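Long-range contacts in ABC transporter substrate binding protein (Ribose) (Agrobacterium vitis S4, PDB 4WT7), which probably captures sugars or polyols, here d-allitol, between two lobes as the solute-binding component of a bacterial ABC transporter: residues 83-88 against 107-112; 130-135 against 276-281; 156-161 against 191-196. All coordinates share one frame; numbering follows the deposited sequence.

Interaction 1: 83-88 against 107-112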
loop_
_atom_site.group_PDB
_atom_site.type_symbol
_atom_site.label_atom_id
_atom_site.label_comp_id
_atom_site.label_asym_id
_atom_site.label_seq_id
_atom_site.Cartn_x
_atom_site.Cartn_y
_atom_site.Cartn_z
ATOM N N THR A 83 12.761 -20.367 -6.343
ATOM C CA THR A 83 13.223 -21.287 -5.342
ATOM C C THR A 83 12.031 -21.827 -4.533
ATOM O O THR A 83 12.000 -23.008 -4.239
ATOM C CB THR A 83 14.225 -20.640 -4.368
ATOM O OG1 THR A 83 15.441 -20.308 -5.067
ATOM C CG2 THR A 83 14.501 -21.573 -3.208
ATOM N N LEU A 84 11.089 -20.969 -4.141
ATOM C CA LEU A 84 9.897 -21.463 -3.438
ATOM C C LEU A 84 9.165 -22.505 -4.293
ATOM O O LEU A 84 8.675 -23.518 -3.783
ATOM C CB LEU A 84 8.953 -20.332 -3.097
ATOM C CG LEU A 84 9.360 -19.417 -1.945
ATOM C CD1 LEU A 84 8.275 -18.323 -1.764
ATOM C CD2 LEU A 84 9.594 -20.209 -0.656
ATOM N N ILE A 85 9.101 -22.262 -5.590
ATOM C CA ILE A 85 8.441 -23.213 -6.492
ATOM C C ILE A 85 9.148 -24.563 -6.489
ATOM O O ILE A 85 8.487 -25.623 -6.387
ATOM C CB ILE A 85 8.304 -22.674 -7.928
ATOM C CG1 ILE A 85 7.293 -21.518 -7.937
ATOM C CG2 ILE A 85 7.783 -23.798 -8.842
ATOM C CD1 ILE A 85 7.274 -20.680 -9.177
ATOM N N ALA A 86 10.479 -24.531 -6.563
ATOM C CA ALA A 86 11.290 -25.750 -6.541
ATOM C C ALA A 86 11.070 -26.490 -5.225
ATOM O O ALA A 86 11.330 -27.697 -5.108
ATOM C CB ALA A 86 12.792 -25.398 -6.693
ATOM N N GLN A 87 10.652 -25.743 -4.215
ATOM C CA GLN A 87 10.448 -26.347 -2.910
ATOM C C GLN A 87 9.102 -27.049 -2.792
ATOM O O GLN A 87 8.903 -27.819 -1.873
ATOM C CB GLN A 87 10.618 -25.316 -1.780
ATOM C CG GLN A 87 12.023 -24.796 -1.535
ATOM C CD GLN A 87 13.093 -25.838 -1.690
ATOM O OE1 GLN A 87 13.919 -25.769 -2.596
ATOM N NE2 GLN A 87 13.104 -26.807 -0.815
ATOM N N LYS A 88 8.180 -26.804 -3.718
ATOM C CA LYS A 88 6.830 -27.383 -3.651
ATOM C C LYS A 88 6.203 -27.397 -2.251
ATOM O O LYS A 88 5.820 -28.440 -1.734
ATOM C CB LYS A 88 6.803 -28.792 -4.256
ATOM C CG LYS A 88 6.837 -28.782 -5.761
ATOM C CD LYS A 88 5.411 -28.566 -6.359
ATOM C CE LYS A 88 4.410 -29.656 -5.891
ATOM N NZ LYS A 88 2.970 -29.314 -6.223
ATOM N N LYS A 107 2.031 -17.619 -12.027
ATOM C CA LYS A 107 1.440 -18.591 -12.969
ATOM C C LYS A 107 2.202 -19.939 -12.918
ATOM O O LYS A 107 1.595 -21.011 -12.805
ATOM C CB LYS A 107 1.415 -18.039 -14.410
ATOM C CG LYS A 107 0.829 -19.034 -15.454
ATOM C CD LYS A 107 0.872 -18.443 -16.884
ATOM C CE LYS A 107 -0.067 -19.223 -17.843
ATOM N NZ LYS A 107 0.321 -20.672 -17.849
ATOM N N ARG A 108 3.525 -19.859 -12.969
ATOM C CA ARG A 108 4.372 -21.024 -12.921
ATOM C C ARG A 108 4.083 -21.832 -11.661
ATOM O O ARG A 108 4.024 -23.041 -11.691
ATOM C CB ARG A 108 5.843 -20.563 -12.971
ATOM C CG ARG A 108 6.860 -21.655 -12.875
ATOM C CD ARG A 108 6.823 -22.593 -14.094
ATOM N NE ARG A 108 7.318 -21.958 -15.325
ATOM C CZ ARG A 108 8.607 -21.881 -15.665
ATOM N NH1 ARG A 108 9.557 -22.398 -14.888
ATOM N NH2 ARG A 108 8.952 -21.298 -16.799
ATOM N N ALA A 109 3.872 -21.152 -10.546
ATOM C CA ALA A 109 3.617 -21.843 -9.278
ATOM C C ALA A 109 2.295 -22.657 -9.381
ATOM O O ALA A 109 2.241 -23.859 -9.096
ATOM C CB ALA A 109 3.541 -20.826 -8.160
ATOM N N ARG A 110 1.236 -21.997 -9.813
ATOM C CA ARG A 110 -0.047 -22.673 -10.037
ATOM C C ARG A 110 0.100 -23.889 -10.991
ATOM O O ARG A 110 -0.468 -24.963 -10.757
ATOM C CB ARG A 110 -1.052 -21.681 -10.631
ATOM C CG ARG A 110 -1.368 -20.522 -9.740
ATOM C CD ARG A 110 -2.053 -20.981 -8.465
ATOM N NE ARG A 110 -3.180 -21.843 -8.739
ATOM C CZ ARG A 110 -4.395 -21.427 -9.093
ATOM N NH1 ARG A 110 -5.354 -22.309 -9.324
ATOM N NH2 ARG A 110 -4.667 -20.136 -9.216
ATOM N N ASP A 111 0.845 -23.679 -12.077
ATOM C CA ASP A 111 1.040 -24.692 -13.102
ATOM C C ASP A 111 1.802 -25.861 -12.473
ATOM O O ASP A 111 1.629 -27.003 -12.857
ATOM C CB ASP A 111 1.827 -24.122 -14.295
ATOM C CG ASP A 111 0.989 -23.188 -15.190
ATOM O OD1 ASP A 111 -0.256 -23.140 -15.050
ATOM O OD2 ASP A 111 1.588 -22.490 -16.056
ATOM N N ALA A 112 2.626 -25.555 -11.472
ATOM C CA ALA A 112 3.374 -26.572 -10.754
ATOM C C ALA A 112 2.572 -27.271 -9.657
ATOM O O ALA A 112 3.093 -28.120 -8.941
ATOM C CB ALA A 112 4.631 -25.957 -10.160
#
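I85 lays its branched side chain over A109 and reaches both R108 and A112, with CG1 and CD1 on A109, CD1 also on R108, and CG2 on A112. CG1 of I85 lies 3.8 Å from A109 CB, at the point where the two backbones come nearest, with I85 CA and A109 CA 5.7 Å apart. The terminal CD1 of I85 packs against main chain as well, since it stands 3.7 Å from A109 N. The same methyl meets the aliphatic part of an arginine, with R108 CG at 3.8 Å from I85 CD1. On the other branch, I85 CG2 approaches A112 CB at 4.0 Å. The torsion accounts for this division: with chi1 near -69°, CG1 stands beside the backbone nitrogen of I85 and CG2 opposite to it, which spreads the two branches along the facing helix.

At the C-terminal end the contact turns polar. K88, the first residue to leave helical geometry and one with positive phi, folds its chain at chi2 and chi3 until NZ donates to A112 O over 3.0 Å. The donor lies 17° from the carbonyl plane, and the C=O...N angle is 143°. Because this carbonyl belongs to the residue just past helix 99-111, the ammonium group probably also gains from the negative end of the helix dipole. I114 touches both I85 and K88 from the loop beyond.

Inward from the contact, L84 packs on L66 and V68 while A109 packs on V116, which puts both helices on the parallel sheet. They run in the same general direction as neighbouring connections of successive beta-alpha-beta crossovers, the construction of a Rossmann-like lobe in periplasmic sugar-binding proteins.

Interaction 2: 130-135 against 276-281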
loop_
_atom_site.group_PDB
_atom_site.type_symbol
_atom_site.label_atom_id
_atom_site.label_comp_id
_atom_site.label_asym_id
_atom_site.label_seq_id
_atom_site.Cartn_x
_atom_site.Cartn_y
_atom_site.Cartn_z
ATOM N N SER A 130 -5.914 -10.721 -0.538
ATOM C CA SER A 130 -6.220 -9.939 0.659
ATOM C C SER A 130 -5.738 -8.505 0.455
ATOM O O SER A 130 -4.569 -8.267 0.187
ATOM C CB SER A 130 -5.559 -10.537 1.911
ATOM O OG SER A 130 -6.042 -11.830 2.197
ATOM N N THR A 131 -6.652 -7.553 0.585
ATOM C CA THR A 131 -6.379 -6.205 0.171
ATOM C C THR A 131 -7.452 -5.335 0.793
ATOM O O THR A 131 -8.536 -5.835 1.094
ATOM C CB THR A 131 -6.396 -6.106 -1.387
ATOM O OG1 THR A 131 -5.914 -4.836 -1.812
ATOM C CG2 THR A 131 -7.816 -6.288 -1.959
ATOM N N SER A 132 -7.154 -4.062 1.045
ATOM C CA SER A 132 -8.216 -3.122 1.374
ATOM C C SER A 132 -9.108 -3.002 0.142
ATOM O O SER A 132 -8.693 -3.384 -0.939
ATOM C CB SER A 132 -7.629 -1.733 1.717
ATOM O OG SER A 132 -6.830 -1.781 2.893
ATOM N N ASP A 133 -10.312 -2.462 0.300
ATOM C CA ASP A 133 -11.139 -2.081 -0.825
ATOM C C ASP A 133 -10.593 -0.742 -1.308
ATOM O O ASP A 133 -10.994 0.320 -0.814
ATOM C CB ASP A 133 -12.587 -1.932 -0.394
ATOM C CG ASP A 133 -13.463 -1.276 -1.435
ATOM O OD1 ASP A 133 -12.967 -0.722 -2.440
ATOM O OD2 ASP A 133 -14.708 -1.336 -1.249
ATOM N N ASN A 134 -9.676 -0.814 -2.258
ATOM C CA ASN A 134 -8.968 0.364 -2.728
ATOM C C ASN A 134 -9.782 1.323 -3.581
ATOM O O ASN A 134 -9.427 2.473 -3.729
ATOM C CB ASN A 134 -7.683 -0.066 -3.417
ATOM C CG ASN A 134 -6.686 -0.541 -2.413
ATOM O OD1 ASN A 134 -6.235 0.240 -1.584
ATOM N ND2 ASN A 134 -6.415 -1.830 -2.402
ATOM N N TRP A 135 -10.919 0.874 -4.077
ATOM C CA TRP A 135 -11.826 1.804 -4.714
ATOM C C TRP A 135 -12.384 2.777 -3.673
ATOM O O TRP A 135 -12.405 4.001 -3.891
ATOM C CB TRP A 135 -12.911 1.024 -5.420
ATOM C CG TRP A 135 -12.352 0.218 -6.565
ATOM C CD1 TRP A 135 -12.131 0.675 -7.827
ATOM C CD2 TRP A 135 -11.935 -1.159 -6.560
ATOM N NE1 TRP A 135 -11.632 -0.310 -8.600
ATOM C CE2 TRP A 135 -11.504 -1.462 -7.856
ATOM C CE3 TRP A 135 -11.926 -2.179 -5.591
ATOM C CZ2 TRP A 135 -11.005 -2.729 -8.224
ATOM C CZ3 TRP A 135 -11.442 -3.445 -5.954
ATOM C CH2 TRP A 135 -10.990 -3.704 -7.260
ATOM N N ALA A 276 -1.171 -5.766 9.585
ATOM C CA ALA A 276 -1.080 -6.995 10.363
ATOM C C ALA A 276 -2.356 -7.847 10.138
ATOM O O ALA A 276 -2.267 -9.062 9.919
ATOM C CB ALA A 276 -0.820 -6.702 11.817
ATOM N N GLU A 277 -3.523 -7.207 10.130
ATOM C CA GLU A 277 -4.759 -7.942 9.839
ATOM C C GLU A 277 -4.743 -8.568 8.446
ATOM O O GLU A 277 -5.144 -9.703 8.275
ATOM C CB GLU A 277 -6.009 -7.076 9.983
ATOM C CG GLU A 277 -6.370 -6.743 11.411
ATOM C CD GLU A 277 -6.692 -7.979 12.242
ATOM O OE1 GLU A 277 -7.193 -8.972 11.662
ATOM O OE2 GLU A 277 -6.401 -7.953 13.469
ATOM N N LEU A 278 -4.290 -7.827 7.444
ATOM C CA LEU A 278 -4.208 -8.380 6.100
ATOM C C LEU A 278 -3.344 -9.633 6.056
ATOM O O LEU A 278 -3.711 -10.620 5.432
ATOM C CB LEU A 278 -3.659 -7.344 5.117
ATOM C CG LEU A 278 -4.745 -6.375 4.677
ATOM C CD1 LEU A 278 -4.120 -5.039 4.257
ATOM C CD2 LEU A 278 -5.587 -6.991 3.568
ATOM N N GLY A 279 -2.182 -9.583 6.687
ATOM C CA GLY A 279 -1.305 -10.743 6.733
ATOM C C GLY A 279 -1.940 -11.947 7.418
ATOM O O GLY A 279 -1.858 -13.078 6.925
ATOM N N ARG A 280 -2.580 -11.725 8.558
ATOM C CA ARG A 280 -3.287 -12.823 9.232
ATOM C C ARG A 280 -4.417 -13.370 8.398
ATOM O O ARG A 280 -4.605 -14.575 8.309
ATOM C CB ARG A 280 -3.807 -12.389 10.614
ATOM C CG ARG A 280 -2.739 -12.459 11.670
ATOM C CD ARG A 280 -3.315 -12.244 13.077
ATOM N NE ARG A 280 -3.855 -10.900 13.243
ATOM C CZ ARG A 280 -3.125 -9.802 13.471
ATOM N NH1 ARG A 280 -1.799 -9.864 13.550
ATOM N NH2 ARG A 280 -3.735 -8.625 13.613
ATOM N N GLN A 281 -5.159 -12.493 7.751
ATOM C CA GLN A 281 -6.214 -12.961 6.882
ATOM C C GLN A 281 -5.688 -13.877 5.794
ATOM O O GLN A 281 -6.262 -14.954 5.529
ATOM C CB GLN A 281 -6.928 -11.802 6.230
ATOM C CG GLN A 281 -8.296 -12.224 5.771
ATOM C CD GLN A 281 -8.960 -11.168 4.945
ATOM O OE1 GLN A 281 -10.027 -10.667 5.311
ATOM N NE2 GLN A 281 -8.347 -10.827 3.803
#
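L278 presses one methyl onto the peptide joining S130 to T131, and this is the tight part of the contact. CD2 of L278 is 3.2 Å from T131 N, a close approach of a methyl to main chain, and 3.5 Å from S130 C. Beside it, Q281 NE2 donates to S130 OG over 3.0 Å, with an N-H...O angle of 153°. The hydroxyl oxygen lies only 6° out of the Q281 amide plane, as suits a planar donor. A chi1 of -159° swings Q281 CG away from its own nitrogen, and the extended chain beyond carries the amide to the serine; NE2 has a second, weak hydrogen bond to S299 O.

Fit slackens toward S132, whose OG stays 4.5 Å from L278 CD1 and bonds instead to Q273 OE1. On the more exposed flank of the helix, E277 and R280 pair with each other rather than across the contact. R280 NH2 meets E277 OE2 at 2.8 Å from above the carboxylate plane.

T131 OG1 likewise turns to another partner, D120 OD1. D120 and Q273 both line the allitol pocket. Strand 129-131 belongs to one lobe and helix 134-148 leads into the other, consistent with an interlobe crossing here. The chemistry thus implies a division of labour: a leucine methyl set against a peptide group and a single side-chain hydrogen bond link the two segments, while the T131 and S132 hydroxyls bond to the pocket residues and probably help position them round the allitol.

Interaction 3: 156-161 against 191-196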
loop_
_atom_site.group_PDB
_atom_site.type_symbol
_atom_site.label_atom_id
_atom_site.label_comp_id
_atom_site.label_asym_id
_atom_site.label_seq_id
_atom_site.Cartn_x
_atom_site.Cartn_y
_atom_site.Cartn_z
ATOM N N VAL A 156 0.002 18.213 -6.951
ATOM C CA VAL A 156 1.185 17.483 -7.312
ATOM C C VAL A 156 0.905 16.031 -6.943
ATOM O O VAL A 156 0.399 15.717 -5.842
ATOM C CB VAL A 156 2.428 17.985 -6.547
ATOM C CG1 VAL A 156 3.635 17.131 -6.867
ATOM C CG2 VAL A 156 2.723 19.465 -6.845
ATOM N N VAL A 157 1.217 15.138 -7.860
ATOM C CA VAL A 157 0.826 13.749 -7.696
ATOM C C VAL A 157 2.080 12.902 -7.781
ATOM O O VAL A 157 2.865 13.088 -8.722
ATOM C CB VAL A 157 -0.139 13.309 -8.834
ATOM C CG1 VAL A 157 -0.056 11.840 -9.023
ATOM C CG2 VAL A 157 -1.579 13.754 -8.571
ATOM N N PHE A 158 2.285 12.012 -6.810
ATOM C CA PHE A 158 3.327 10.975 -6.871
ATOM C C PHE A 158 2.643 9.702 -7.368
ATOM O O PHE A 158 1.727 9.188 -6.704
ATOM C CB PHE A 158 3.920 10.670 -5.481
ATOM C CG PHE A 158 4.989 11.662 -5.002
ATOM C CD1 PHE A 158 6.326 11.525 -5.386
ATOM C CD2 PHE A 158 4.663 12.681 -4.117
ATOM C CE1 PHE A 158 7.307 12.420 -4.923
ATOM C CE2 PHE A 158 5.634 13.572 -3.657
ATOM C CZ PHE A 158 6.956 13.427 -4.045
ATOM N N ASN A 159 3.084 9.188 -8.516
ATOM C CA ASN A 159 2.432 8.038 -9.129
ATOM C C ASN A 159 3.501 7.123 -9.696
ATOM O O ASN A 159 3.564 6.902 -10.904
ATOM C CB ASN A 159 1.439 8.521 -10.195
ATOM C CG ASN A 159 0.662 7.382 -10.868
ATOM O OD1 ASN A 159 0.421 6.315 -10.285
ATOM N ND2 ASN A 159 0.275 7.610 -12.115
ATOM N N GLY A 160 4.377 6.621 -8.814
ATOM C CA GLY A 160 5.526 5.830 -9.230
ATOM C C GLY A 160 5.341 4.330 -9.053
ATOM O O GLY A 160 6.244 3.541 -9.312
ATOM N N PHE A 161 4.176 3.923 -8.576
ATOM C CA PHE A 161 3.919 2.499 -8.373
ATOM C C PHE A 161 2.603 2.059 -9.015
ATOM O O PHE A 161 1.855 1.232 -8.451
ATOM C CB PHE A 161 3.970 2.157 -6.884
ATOM C CG PHE A 161 5.356 2.331 -6.281
ATOM C CD1 PHE A 161 5.761 3.561 -5.786
ATOM C CD2 PHE A 161 6.256 1.273 -6.260
ATOM C CE1 PHE A 161 7.016 3.723 -5.262
ATOM C CE2 PHE A 161 7.521 1.424 -5.737
ATOM C CZ PHE A 161 7.909 2.667 -5.243
ATOM N N LEU A 191 5.031 13.135 -10.523
ATOM C CA LEU A 191 6.302 12.726 -9.960
ATOM C C LEU A 191 6.335 11.222 -9.783
ATOM O O LEU A 191 5.300 10.576 -9.656
ATOM C CB LEU A 191 6.528 13.402 -8.612
ATOM C CG LEU A 191 6.458 14.923 -8.644
ATOM C CD1 LEU A 191 6.727 15.521 -7.271
ATOM C CD2 LEU A 191 7.436 15.496 -9.698
ATOM N N ARG A 192 7.532 10.660 -9.748
ATOM C CA ARG A 192 7.667 9.249 -9.497
ATOM C C ARG A 192 8.357 9.033 -8.161
ATOM O O ARG A 192 9.545 9.326 -8.011
ATOM C CB ARG A 192 8.374 8.575 -10.679
ATOM C CG ARG A 192 7.431 8.414 -11.920
ATOM C CD ARG A 192 8.214 7.917 -13.128
ATOM N NE ARG A 192 9.294 8.854 -13.420
ATOM C CZ ARG A 192 10.389 8.570 -14.115
ATOM N NH1 ARG A 192 10.567 7.352 -14.629
ATOM N NH2 ARG A 192 11.303 9.521 -14.294
ATOM N N ASP A 193 7.573 8.575 -7.175
ATOM C CA ASP A 193 8.118 8.248 -5.873
ATOM C C ASP A 193 8.941 7.012 -6.034
ATOM O O ASP A 193 8.791 6.277 -7.034
ATOM C CB ASP A 193 7.037 8.045 -4.758
ATOM C CG ASP A 193 5.728 7.420 -5.269
ATOM O OD1 ASP A 193 5.329 7.693 -6.422
ATOM O OD2 ASP A 193 5.067 6.677 -4.487
ATOM N N VAL A 194 9.822 6.774 -5.071
ATOM C CA VAL A 194 10.719 5.620 -5.170
ATOM C C VAL A 194 10.798 4.810 -3.894
ATOM O O VAL A 194 10.452 5.280 -2.816
ATOM C CB VAL A 194 12.172 6.055 -5.496
ATOM C CG1 VAL A 194 12.305 6.462 -6.956
ATOM C CG2 VAL A 194 12.613 7.166 -4.553
ATOM N N ILE A 195 11.300 3.590 -4.033
ATOM C CA ILE A 195 11.718 2.789 -2.882
ATOM C C ILE A 195 13.004 2.098 -3.284
ATOM O O ILE A 195 13.100 1.605 -4.380
ATOM C CB ILE A 195 10.702 1.686 -2.553
ATOM C CG1 ILE A 195 9.400 2.295 -2.048
ATOM C CG2 ILE A 195 11.233 0.728 -1.480
ATOM C CD1 ILE A 195 8.289 1.291 -2.058
ATOM N N PRO A 196 14.004 2.080 -2.399
ATOM C CA PRO A 196 14.019 2.720 -1.071
ATOM C C PRO A 196 14.454 4.203 -1.145
ATOM O O PRO A 196 14.281 4.795 -2.204
ATOM C CB PRO A 196 14.994 1.844 -0.283
ATOM C CG PRO A 196 15.982 1.364 -1.333
ATOM C CD PRO A 196 15.198 1.251 -2.642
HETATM O O HOH W 1 2.548 7.126 -5.023
HETATM O O HOH W 2 8.973 3.906 -8.383
#
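L191 N donates to V157 O at 2.8 Å, and N159 N donates in turn to L191 O at 2.9 Å. A third bond is as short as the first but more bent: G160 N meets D193 OD1 at 2.8 Å with an N-H...O angle of 133°, on the syn side but tilted out of the carboxylate plane. D193 is placed for this by a chi1 of 34°, which holds its CG between the backbone N and the carbonyl carbon. Its other oxygen, OD2, accepts from water 1 at 2.6 Å and from W226 NE1; water 1 also donates to F158 O, while water 2 joins G160 O to D193 O.

The first two bonds make a single parallel beta bridge between F158 and L191, continuing the pairing of strand 153-158 on its 184-186 side as the chain leaves the sheet of this lobe.

Around that bridge, L191 CD1 sits over one face of the F158 ring, 4.1 Å from its centroid and 22° off the normal. The same methyl touches V156 CG1 at 3.5 Å. Nearer the pocket, D193 OD2 lies at the edge of the F161 ring, 3.4 Å from F161 CD1. At that ring's far end, I195 CD1 lies 3.5 Å from F161 CZ, and F161, close to the bound allitol, meets the ring of pocket residue W226 with planes near perpendicular.

From the N terminus, interaction 1 comes first and closes a short loop, joining helix 74-87 to helix 99-111 around the intervening strand 91-95. Interaction 2 opens only afterwards, at strand 129-131, and closes much later on helix 275-290, so its loop encloses most of the second lobe. Interaction 3 is nested within it: strand 153-158, which follows helix 134-148, meets the loop between strand 184-186 and helix 198-212. None cross. Interactions 1 and 2 tie elements of the first lobe, and interaction 3 those of the second. Nearest atoms of interactions 2 and 3 are about 11 Å apart, and each approaches the allitol site.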